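Local structure of cellulose hydrolase (Bacillus licheniformis, 4YZT) at residues P301-N306 with V322-V327; E99-A104 with E146-K151; S439-S444 with L452-S457. The protein hydrolyses internal beta-1,4-glucosidic bonds of cellulose as a three-module family 5 endoglucanase, here holding the substrate fragment cellotetraose. All coordinates share one frame; numbering follows the deposited sequence. Where two conformers were deposited one is given.

Contact 1 of 3, residues P301-N306 with V322-V327; sequences PMWWDN and VVKEIV. With BGC (beta-D-glucopyranose), chain B; BGC (beta-D-glucopyranose), chain C.
W303 of strand 301-303 comes nearest to V327 of helix 322-327, with their CA atoms 8.5 Å apart, and strand and helix run nearly antiparallel (160°), their axes 11.5 Å apart at the closest point. The indole does the bridging. Its CG stands anti to the backbone N (chi1 -157°), which carries the ring system across to the helix. There V327 CG2 sits almost on the normal of the six-membered ring, 4.0 Å from its centroid, a CH-pi contact. V323 CG1 comes in at the rim, in the ring plane, 3.9 Å from W303 CH2. The same CH2 atom reaches the helix backbone at K324 CA (3.8 Å), while the end of the K324 chain leads away, where NZ makes a salt bridge with E325 OE2. Y272 stacks on W303, so the indole is packed by neighbours beyond the helix too.

The next residue, W304, serves the ligand. Its NE1 donates to O2 of the chain B glucose over 3.0 Å (157° at the hydrogen), and C3 of the chain C glucose lies over one face of the indole, offset toward the rim. N306 ND2 adds a bond to O3 of the chain B glucose, 3.1 Å long, and a weak one to O2. This is the last strand and following helix of a (beta/alpha)8 barrel, with the sugar pocket at the strand's C-terminal end.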
loop_
_atom_site.group_PDB
_atom_site.type_symbol
_atom_site.label_atom_id
_atom_site.label_comp_id
_atom_site.label_asym_id
_atom_site.label_seq_id
_atom_site.Cartn_x
_atom_site.Cartn_y
_atom_site.Cartn_z
ATOM N N PRO A 301 3.834 -10.789 -6.196
ATOM C CA PRO A 301 3.484 -9.628 -5.374
ATOM C C PRO A 301 2.093 -9.090 -5.695
ATOM O O PRO A 301 1.814 -8.723 -6.849
ATOM C CB PRO A 301 4.573 -8.608 -5.738
ATOM C CG PRO A 301 4.946 -8.946 -7.163
ATOM C CD PRO A 301 4.637 -10.423 -7.377
ATOM N N MET A 302 1.229 -9.039 -4.683
ATOM C CA MET A 302 -0.112 -8.485 -4.881
ATOM C C MET A 302 -0.265 -7.173 -4.101
ATOM O O MET A 302 -0.149 -7.145 -2.877
ATOM C CB MET A 302 -1.179 -9.513 -4.469
ATOM C CG MET A 302 -0.985 -10.881 -5.162
ATOM S SD MET A 302 -2.425 -11.975 -5.167
ATOM C CE MET A 302 -3.437 -11.190 -6.425
ATOM N N TRP A 303 -0.535 -6.090 -4.832
ATOM C CA TRP A 303 -0.494 -4.713 -4.294
ATOM C C TRP A 303 -1.740 -4.382 -3.475
ATOM O O TRP A 303 -2.863 -4.588 -3.954
ATOM C CB TRP A 303 -0.368 -3.739 -5.478
ATOM C CG TRP A 303 0.196 -2.368 -5.249
ATOM C CD1 TRP A 303 0.832 -1.887 -4.137
ATOM C CD2 TRP A 303 0.192 -1.298 -6.205
ATOM N NE1 TRP A 303 1.212 -0.566 -4.347
ATOM C CE2 TRP A 303 0.837 -0.194 -5.612
ATOM C CE3 TRP A 303 -0.298 -1.171 -7.505
ATOM C CZ2 TRP A 303 0.997 1.025 -6.276
ATOM C CZ3 TRP A 303 -0.133 0.040 -8.166
ATOM C CH2 TRP A 303 0.496 1.122 -7.543
ATOM N N TRP A 304 -1.559 -3.876 -2.260
ATOM C CA TRP A 304 -2.724 -3.469 -1.462
ATOM C C TRP A 304 -3.194 -2.087 -1.857
ATOM O O TRP A 304 -2.457 -1.097 -1.755
ATOM C CB TRP A 304 -2.441 -3.503 0.046
ATOM C CG TRP A 304 -3.668 -3.102 0.846
ATOM C CD1 TRP A 304 -3.860 -1.946 1.548
ATOM C CD2 TRP A 304 -4.881 -3.865 0.990
ATOM N NE1 TRP A 304 -5.124 -1.938 2.115
ATOM C CE2 TRP A 304 -5.764 -3.108 1.791
ATOM C CE3 TRP A 304 -5.301 -5.117 0.519
ATOM C CZ2 TRP A 304 -7.040 -3.564 2.139
ATOM C CZ3 TRP A 304 -6.565 -5.567 0.863
ATOM C CH2 TRP A 304 -7.422 -4.790 1.664
ATOM N N ASP A 305 -4.444 -2.033 -2.299
ATOM C CA ASP A 305 -5.072 -0.786 -2.695
ATOM C C ASP A 305 -6.438 -0.704 -2.007
ATOM O O ASP A 305 -7.370 -1.435 -2.366
ATOM C CB ASP A 305 -5.189 -0.732 -4.220
ATOM C CG ASP A 305 -5.700 0.604 -4.731
ATOM O OD1 ASP A 305 -6.123 1.444 -3.907
ATOM O OD2 ASP A 305 -5.677 0.816 -5.965
ATOM N N ASN A 306 -6.563 0.157 -1.004
ATOM C CA ASN A 306 -7.840 0.261 -0.307
ATOM C C ASN A 306 -8.842 1.206 -0.984
ATOM O O ASN A 306 -9.920 1.451 -0.451
ATOM C CB ASN A 306 -7.633 0.688 1.155
ATOM C CG ASN A 306 -7.127 2.125 1.305
ATOM O OD1 ASN A 306 -6.951 2.858 0.328
ATOM N ND2 ASN A 306 -6.909 2.534 2.555
ATOM N N VAL A 322 3.071 6.968 -12.168
ATOM C CA VAL A 322 4.441 6.475 -12.263
ATOM C C VAL A 322 4.649 5.256 -11.369
ATOM O O VAL A 322 5.215 4.253 -11.814
ATOM C CB VAL A 322 5.462 7.568 -11.895
ATOM C CG1 VAL A 322 6.861 6.979 -11.756
ATOM C CG2 VAL A 322 5.421 8.693 -12.929
ATOM N N VAL A 323 4.196 5.326 -10.117
ATOM C CA VAL A 323 4.409 4.192 -9.225
ATOM C C VAL A 323 3.643 2.966 -9.766
ATOM O O VAL A 323 4.141 1.838 -9.682
ATOM C CB VAL A 323 4.014 4.510 -7.763
ATOM C CG1 VAL A 323 2.489 4.479 -7.565
ATOM C CG2 VAL A 323 4.684 3.537 -6.816
ATOM N N LYS A 324 2.470 3.188 -10.354
ATOM C CA LYS A 324 1.726 2.106 -10.994
ATOM C C LYS A 324 2.527 1.476 -12.135
ATOM O O LYS A 324 2.611 0.252 -12.247
ATOM C CB LYS A 324 0.378 2.600 -11.537
ATOM C CG LYS A 324 -0.455 1.500 -12.243
ATOM C CD LYS A 324 -0.350 1.546 -13.768
ATOM C CE LYS A 324 -1.081 2.737 -14.348
ATOM N NZ LYS A 324 -1.144 2.691 -15.844
ATOM N N GLU A 325 3.108 2.312 -12.988
ATOM C CA GLU A 325 3.871 1.793 -14.113
ATOM C C GLU A 325 5.111 1.042 -13.629
ATOM O O GLU A 325 5.503 0.037 -14.229
ATOM C CB GLU A 325 4.276 2.913 -15.079
ATOM C CG GLU A 325 3.112 3.661 -15.737
ATOM C CD GLU A 325 2.197 2.789 -16.594
ATOM O OE1 GLU A 325 2.530 1.615 -16.876
ATOM O OE2 GLU A 325 1.136 3.306 -17.011
ATOM N N ILE A 326 5.710 1.522 -12.542
ATOM C CA ILE A 326 6.838 0.839 -11.934
ATOM C C ILE A 326 6.439 -0.578 -11.509
ATOM O O ILE A 326 7.165 -1.529 -11.778
ATOM C CB ILE A 326 7.387 1.630 -10.731
ATOM C CG1 ILE A 326 8.263 2.777 -11.236
ATOM C CG2 ILE A 326 8.196 0.734 -9.806
ATOM C CD1 ILE A 326 8.648 3.789 -10.159
ATOM N N VAL A 327 5.280 -0.722 -10.871
ATOM C CA VAL A 327 4.829 -2.043 -10.417
ATOM C C VAL A 327 4.573 -2.988 -11.596
ATOM O O VAL A 327 4.969 -4.149 -11.570
ATOM C CB VAL A 327 3.549 -1.921 -9.548
ATOM C CG1 VAL A 327 2.868 -3.280 -9.355
ATOM C CG2 VAL A 327 3.888 -1.293 -8.191
HETATM C C2 BGC B . -7.189 -0.809 5.064
HETATM C C3 BGC B . -7.890 0.219 5.894
HETATM C C4 BGC B . -9.019 -0.405 6.654
HETATM C C5 BGC B . -8.522 -1.565 7.498
HETATM C C6 BGC B . -9.682 -2.212 8.209
HETATM C C1 BGC B . -6.715 -1.955 5.922
HETATM O O2 BGC B . -6.063 -0.242 4.357
HETATM O O3 BGC B . -8.348 1.299 5.023
HETATM O O4 BGC B . -9.689 0.543 7.574
HETATM O O5 BGC B . -7.827 -2.580 6.678
HETATM O O6 BGC B . -9.206 -3.165 9.158
HETATM C C2 BGC C . -5.172 -6.384 6.174
HETATM C C3 BGC C . -5.816 -5.285 5.404
HETATM C C4 BGC C . -5.453 -3.968 5.931
HETATM C C5 BGC C . -3.930 -3.830 5.905
HETATM C C6 BGC C . -3.381 -2.494 6.325
HETATM C C1 BGC C . -3.701 -6.073 6.109
HETATM O O1 BGC C . -2.830 -7.119 6.417
HETATM O O2 BGC C . -5.370 -7.686 5.539
HETATM O O3 BGC C . -7.301 -5.448 5.317
HETATM O O4 BGC C . -6.109 -2.938 5.108
HETATM O O5 BGC C . -3.391 -4.848 6.807
HETATM O O6 BGC C . -3.669 -2.333 7.704
#

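Contact 2 of 3, residues E99-A104 with E146-K151; sequences EVTDWA and ERFKNK
D102 and K151 close a salt bridge from helix 91-105 to the turn that follows helix 130-147, two neighbouring outer helices of the (beta/alpha)8 barrel. K151 NZ approaches the syn lone pair of D102 OD1 at 2.9 Å and makes a weaker bond to OD2 of the same carboxylate at 3.2 Å, so the ammonium straddles both oxygens. The two side chains meet at about a right angle. A bend at chi2 (-63°) turns the otherwise extended outer part of the lysine toward helix 91-105. E98, one turn earlier on that helix, supplies K151 NZ with a second carboxylate, so the ammonium lies between two acids, whose charges it probably offsets in part. An alanine in place of D102 would probably cost the ammonium one of its two acidic partners and leave K151 less firmly held against the helix.

Deeper in the interface the contact is apolar. F148 CE1 touches T101 CB at 3.8 Å, with T101 OG1 equally near. The hydroxyl of T101 is engaged elsewhere, with OG1 bonded to the backbone oxygen of V97 on its own helix. L113 of the barrel strand 110-114 touches both T101 and F148 from the inner side. R147 NH1 makes a salt bridge to E98 as well.

What brings K151 round is a type I beta turn spanning F148 to K151, closed by a bond from K151 N to F148 O of 3.3 Å.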
loop_
_atom_site.group_PDB
_atom_site.type_symbol
_atom_site.label_atom_id
_atom_site.label_comp_id
_atom_site.label_asym_id
_atom_site.label_seq_id
_atom_site.Cartn_x
_atom_site.Cartn_y
_atom_site.Cartn_z
ATOM N N GLU A 99 -20.899 -13.059 -8.784
ATOM C CA GLU A 99 -20.943 -12.045 -9.851
ATOM C C GLU A 99 -19.609 -11.306 -9.978
ATOM O O GLU A 99 -19.056 -11.187 -11.078
ATOM C CB GLU A 99 -22.077 -11.044 -9.592
ATOM C CG GLU A 99 -22.082 -9.849 -10.545
ATOM C CD GLU A 99 -23.328 -9.000 -10.404
ATOM O OE1 GLU A 99 -23.502 -8.347 -9.352
ATOM O OE2 GLU A 99 -24.144 -9.002 -11.343
ATOM N N VAL A 100 -19.085 -10.827 -8.852
ATOM C CA VAL A 100 -17.833 -10.081 -8.872
ATOM C C VAL A 100 -16.676 -11.010 -9.239
ATOM O O VAL A 100 -15.813 -10.640 -10.020
ATOM C CB VAL A 100 -17.561 -9.375 -7.516
ATOM C CG1 VAL A 100 -16.156 -8.804 -7.462
ATOM C CG2 VAL A 100 -18.585 -8.280 -7.281
ATOM N N THR A 101 -16.678 -12.228 -8.708
ATOM C CA THR A 101 -15.603 -13.163 -9.026
ATOM C C THR A 101 -15.619 -13.488 -10.526
ATOM O O THR A 101 -14.563 -13.544 -11.160
ATOM C CB THR A 101 -15.701 -14.470 -8.203
ATOM O OG1 THR A 101 -15.642 -14.161 -6.807
ATOM C CG2 THR A 101 -14.530 -15.379 -8.518
ATOM N N ASP A 102 -16.808 -13.684 -11.090
ATOM C CA ASP A 102 -16.934 -14.001 -12.520
ATOM C C ASP A 102 -16.431 -12.857 -13.401
ATOM O O ASP A 102 -15.744 -13.089 -14.396
ATOM C CB ASP A 102 -18.386 -14.329 -12.881
ATOM C CG ASP A 102 -18.758 -15.775 -12.579
ATOM O OD1 ASP A 102 -17.847 -16.603 -12.357
ATOM O OD2 ASP A 102 -19.967 -16.086 -12.571
ATOM N N TRP A 103 -16.766 -11.623 -13.029
ATOM C CA TRP A 103 -16.264 -10.454 -13.750
ATOM C C TRP A 103 -14.744 -10.471 -13.883
ATOM O O TRP A 103 -14.196 -10.187 -14.963
ATOM C CB TRP A 103 -16.719 -9.159 -13.054
ATOM C CG TRP A 103 -18.150 -8.802 -13.320
ATOM C CD1 TRP A 103 -18.957 -9.288 -14.319
ATOM C CD2 TRP A 103 -18.955 -7.880 -12.570
ATOM N NE1 TRP A 103 -20.209 -8.712 -14.242
ATOM C CE2 TRP A 103 -20.235 -7.856 -13.168
ATOM C CE3 TRP A 103 -18.716 -7.080 -11.453
ATOM C CZ2 TRP A 103 -21.269 -7.054 -12.680
ATOM C CZ3 TRP A 103 -19.736 -6.290 -10.973
ATOM C CH2 TRP A 103 -20.997 -6.280 -11.584
ATOM N N ALA A 104 -14.057 -10.812 -12.793
ATOM C CA ALA A 104 -12.605 -10.855 -12.813
ATOM C C ALA A 104 -12.146 -12.022 -13.684
ATOM O O ALA A 104 -11.255 -11.876 -14.527
ATOM C CB ALA A 104 -12.050 -10.982 -11.392
ATOM N N GLU A 146 -18.227 -25.386 -2.540
ATOM C CA GLU A 146 -19.245 -25.992 -3.388
ATOM C C GLU A 146 -19.725 -25.021 -4.471
ATOM O O GLU A 146 -19.867 -25.412 -5.632
ATOM C CB GLU A 146 -20.440 -26.466 -2.555
ATOM C CG GLU A 146 -20.189 -27.686 -1.684
ATOM C CD GLU A 146 -20.200 -29.000 -2.439
ATOM O OE1 GLU A 146 -20.503 -29.012 -3.652
ATOM O OE2 GLU A 146 -19.922 -30.043 -1.802
ATOM N N ARG A 147 -19.982 -23.770 -4.094
ATOM C CA ARG A 147 -20.445 -22.769 -5.055
ATOM C C ARG A 147 -19.429 -22.557 -6.181
ATOM O O ARG A 147 -19.797 -22.446 -7.342
ATOM C CB ARG A 147 -20.730 -21.430 -4.357
ATOM C CG ARG A 147 -21.157 -20.295 -5.305
ATOM C CD ARG A 147 -22.401 -20.656 -6.141
ATOM N NE ARG A 147 -23.643 -20.440 -5.400
ATOM C CZ ARG A 147 -24.411 -19.363 -5.529
ATOM N NH1 ARG A 147 -24.086 -18.408 -6.389
ATOM N NH2 ARG A 147 -25.507 -19.246 -4.805
ATOM N N PHE A 148 -18.146 -22.514 -5.830
ATOM C CA PHE A 148 -17.103 -22.167 -6.792
ATOM C C PHE A 148 -16.336 -23.391 -7.305
ATOM O O PHE A 148 -15.303 -23.259 -7.955
ATOM C CB PHE A 148 -16.146 -21.148 -6.151
ATOM C CG PHE A 148 -16.778 -19.795 -5.934
ATOM C CD1 PHE A 148 -16.719 -18.825 -6.931
ATOM C CD2 PHE A 148 -17.448 -19.500 -4.749
ATOM C CE1 PHE A 148 -17.307 -17.561 -6.746
ATOM C CE2 PHE A 148 -18.038 -18.245 -4.555
ATOM C CZ PHE A 148 -17.973 -17.277 -5.565
ATOM N N LYS A 149 -16.872 -24.573 -7.026
ATOM C CA LYS A 149 -16.230 -25.844 -7.380
ATOM C C LYS A 149 -15.845 -25.983 -8.867
ATOM O O LYS A 149 -14.788 -26.530 -9.202
ATOM C CB LYS A 149 -17.159 -26.995 -6.985
ATOM C CG LYS A 149 -16.687 -28.366 -7.455
ATOM C CD LYS A 149 -17.595 -29.484 -6.950
ATOM C CE LYS A 149 -17.178 -30.822 -7.546
ATOM N NZ LYS A 149 -17.986 -31.971 -7.024
ATOM N N ASN A 150 -16.699 -25.469 -9.749
ATOM C CA ASN A 150 -16.572 -25.707 -11.180
ATOM C C ASN A 150 -15.933 -24.573 -11.957
ATOM O O ASN A 150 -15.863 -24.622 -13.196
ATOM C CB ASN A 150 -17.951 -26.007 -11.755
ATOM C CG ASN A 150 -18.535 -27.262 -11.169
ATOM O OD1 ASN A 150 -17.852 -28.286 -11.076
ATOM N ND2 ASN A 150 -19.787 -27.188 -10.729
ATOM N N LYS A 151 -15.476 -23.551 -11.231
ATOM C CA LYS A 151 -14.771 -22.432 -11.835
ATOM C C LYS A 151 -13.404 -22.857 -12.362
ATOM O O LYS A 151 -12.811 -23.826 -11.867
ATOM C CB LYS A 151 -14.610 -21.302 -10.825
ATOM C CG LYS A 151 -15.938 -20.790 -10.249
ATOM C CD LYS A 151 -16.828 -20.175 -11.348
ATOM C CE LYS A 151 -18.160 -19.699 -10.743
ATOM N NZ LYS A 151 -19.101 -19.108 -11.754
#

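Contact 3 of 3, residues S439-S444 with L452-S457; sequences SEFTIS and LKIPAS
F441 packs its ring against the strand 452-454 and gives the contact most of its substance. Strand 440-444 runs nearly antiparallel to it (167°), but their axes stay 9.6 Å apart and no hydrogen bond joins them, so what meets here is side chain against side chain, one sheet face on another, the arrangement of a beta sandwich.

The tight part lies along the phenylalanine. CG sits beside the backbone N, anti to the carbonyl carbon (chi1 -63°), which sends the ring across the gap. On one flank F441 CD2 meets L452 CD1 at 3.9 Å; on the other, CE1 lies 3.9 Å from I454 CG1, with I454 CG2 close behind at 4.0 Å from that same CE1. Between them CE2 rests near the backbone oxygen of K453, 3.8 Å off. The ring is thus gripped on both flanks by branched aliphatic chains that cross it obliquely.

Away from the ring the fit slackens. F441 CZ comes only to 4.5 Å from P455 CD, and I443 CD1 approaches L452 CD2 at 4.2 Å; P455, I443 and L452 are partly exposed, whereas F441 is buried. Beyond these, K453 directs its CB away from the opposing strand and stretches out fully extended in an exposed position.

In the C-terminal module, strand 440-444 is an edge of its sheet, paired in parallel with strand 527-535, whose V530 also touches F441. Strand 452-457 belongs to the facing antiparallel sheet, between strands 435-436 and 500-503. L508 of helix 505-510 touches both I443 and L452 at one end of the interface.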
loop_
_atom_site.group_PDB
_atom_site.type_symbol
_atom_site.label_atom_id
_atom_site.label_comp_id
_atom_site.label_asym_id
_atom_site.label_seq_id
_atom_site.Cartn_x
_atom_site.Cartn_y
_atom_site.Cartn_z
ATOM N N SER A 439 -2.075 31.385 13.820
ATOM C CA SER A 439 -1.052 30.423 14.220
ATOM C C SER A 439 -1.140 30.087 15.702
ATOM O O SER A 439 -0.300 29.350 16.231
ATOM C CB SER A 439 0.344 30.951 13.892
ATOM O OG SER A 439 0.578 30.927 12.498
ATOM N N GLU A 440 -2.149 30.638 16.369
ATOM C CA GLU A 440 -2.398 30.321 17.769
ATOM C C GLU A 440 -3.870 29.989 17.973
ATOM O O GLU A 440 -4.748 30.761 17.578
ATOM C CB GLU A 440 -1.989 31.480 18.685
ATOM C CG GLU A 440 -2.396 31.260 20.137
ATOM C CD GLU A 440 -2.045 32.435 21.029
ATOM O OE1 GLU A 440 -0.848 32.789 21.100
ATOM O OE2 GLU A 440 -2.969 32.997 21.661
ATOM N N PHE A 441 -4.141 28.850 18.605
ATOM C CA PHE A 441 -5.511 28.408 18.828
ATOM C C PHE A 441 -5.712 28.078 20.297
ATOM O O PHE A 441 -4.820 27.543 20.941
ATOM C CB PHE A 441 -5.840 27.184 17.968
ATOM C CG PHE A 441 -5.786 27.452 16.493
ATOM C CD1 PHE A 441 -4.567 27.438 15.815
ATOM C CD2 PHE A 441 -6.948 27.714 15.783
ATOM C CE1 PHE A 441 -4.515 27.693 14.457
ATOM C CE2 PHE A 441 -6.900 27.964 14.423
ATOM C CZ PHE A 441 -5.686 27.947 13.760
ATOM N N THR A 442 -6.882 28.399 20.826
ATOM C CA THR A 442 -7.205 28.033 22.195
ATOM C C THR A 442 -8.308 26.996 22.148
ATOM O O THR A 442 -9.306 27.168 21.447
ATOM C CB THR A 442 -7.624 29.250 23.024
ATOM O OG1 THR A 442 -6.533 30.173 23.080
ATOM C CG2 THR A 442 -8.016 28.847 24.463
ATOM N N ILE A 443 -8.097 25.901 22.866
ATOM C CA ILE A 443 -9.063 24.818 22.928
ATOM C C ILE A 443 -9.547 24.622 24.366
ATOM O O ILE A 443 -8.747 24.572 25.301
ATOM C CB ILE A 443 -8.459 23.518 22.388
ATOM C CG1 ILE A 443 -8.220 23.661 20.881
ATOM C CG2 ILE A 443 -9.359 22.327 22.689
ATOM C CD1 ILE A 443 -7.784 22.409 20.211
ATOM N N SER A 444 -10.862 24.535 24.529
ATOM C CA SER A 444 -11.461 24.160 25.797
ATOM C C SER A 444 -11.586 22.638 25.859
ATOM O O SER A 444 -12.187 22.016 24.972
ATOM C CB SER A 444 -12.818 24.832 25.959
ATOM O OG SER A 444 -13.516 24.291 27.064
ATOM N N LEU A 452 -9.278 19.811 14.663
ATOM C CA LEU A 452 -8.960 21.241 14.597
ATOM C C LEU A 452 -8.494 21.594 13.188
ATOM O O LEU A 452 -7.510 21.037 12.690
ATOM C CB LEU A 452 -7.874 21.619 15.618
ATOM C CG LEU A 452 -7.346 23.069 15.586
ATOM C CD1 LEU A 452 -8.405 24.078 16.035
ATOM C CD2 LEU A 452 -6.077 23.211 16.428
ATOM N N LYS A 453 -9.219 22.506 12.552
ATOM C CA LYS A 453 -8.844 23.030 11.256
ATOM C C LYS A 453 -7.890 24.204 11.420
ATOM O O LYS A 453 -8.138 25.103 12.223
ATOM C CB LYS A 453 -10.085 23.464 10.479
ATOM C CG LYS A 453 -9.799 24.021 9.090
ATOM C CD LYS A 453 -11.085 24.491 8.427
ATOM C CE LYS A 453 -10.827 24.865 6.967
ATOM N NZ LYS A 453 -12.049 25.392 6.294
ATOM N N ILE A 454 -6.794 24.169 10.666
ATOM C CA ILE A 454 -5.828 25.250 10.615
ATOM C C ILE A 454 -5.747 25.763 9.174
ATOM O O ILE A 454 -4.992 25.229 8.366
ATOM C CB ILE A 454 -4.444 24.774 11.114
ATOM C CG1 ILE A 454 -4.566 24.243 12.555
ATOM C CG2 ILE A 454 -3.426 25.903 11.026
ATOM C CD1 ILE A 454 -3.568 23.142 12.915
ATOM N N PRO A 455 -6.546 26.788 8.839
ATOM C CA PRO A 455 -6.525 27.339 7.477
ATOM C C PRO A 455 -5.123 27.799 7.084
ATOM O O PRO A 455 -4.413 28.397 7.892
ATOM C CB PRO A 455 -7.493 28.529 7.555
ATOM C CG PRO A 455 -8.416 28.171 8.682
ATOM C CD PRO A 455 -7.540 27.461 9.689
ATOM N N ALA A 456 -4.720 27.500 5.860
ATOM C CA ALA A 456 -3.373 27.818 5.426
ATOM C C ALA A 456 -3.318 28.180 3.941
ATOM O O ALA A 456 -4.179 27.768 3.157
ATOM C CB ALA A 456 -2.437 26.635 5.718
ATOM N N SER A 457 -2.322 28.984 3.582
ATOM C CA SER A 457 -1.893 29.143 2.195
ATOM C C SER A 457 -0.527 28.509 2.110
ATOM O O SER A 457 0.469 29.145 2.460
ATOM C CB SER A 457 -1.815 30.614 1.776
ATOM O OG SER A 457 -3.024 31.307 2.029
#

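In the fold
Along the chain the order is contact 2, contact 1, contact 3, with none enclosing another. Contacts 1 and 2 both belong to the catalytic barrel, their centres 25 Å apart and their nearest atoms about 10 Å: one packs an outer helix on the last barrel strand, the other joins two outer helices at the periphery. Of the three, contact 1 alone contains residues of the sugar pocket, W304 and N306; E271 and N161 also line that pocket and bond the glycan. Contact 3 lies in the C-terminal module, 36 Å from contact 1 and 52 Å from contact 2 between centres, the latter across the chain's centre. None of the three touches another.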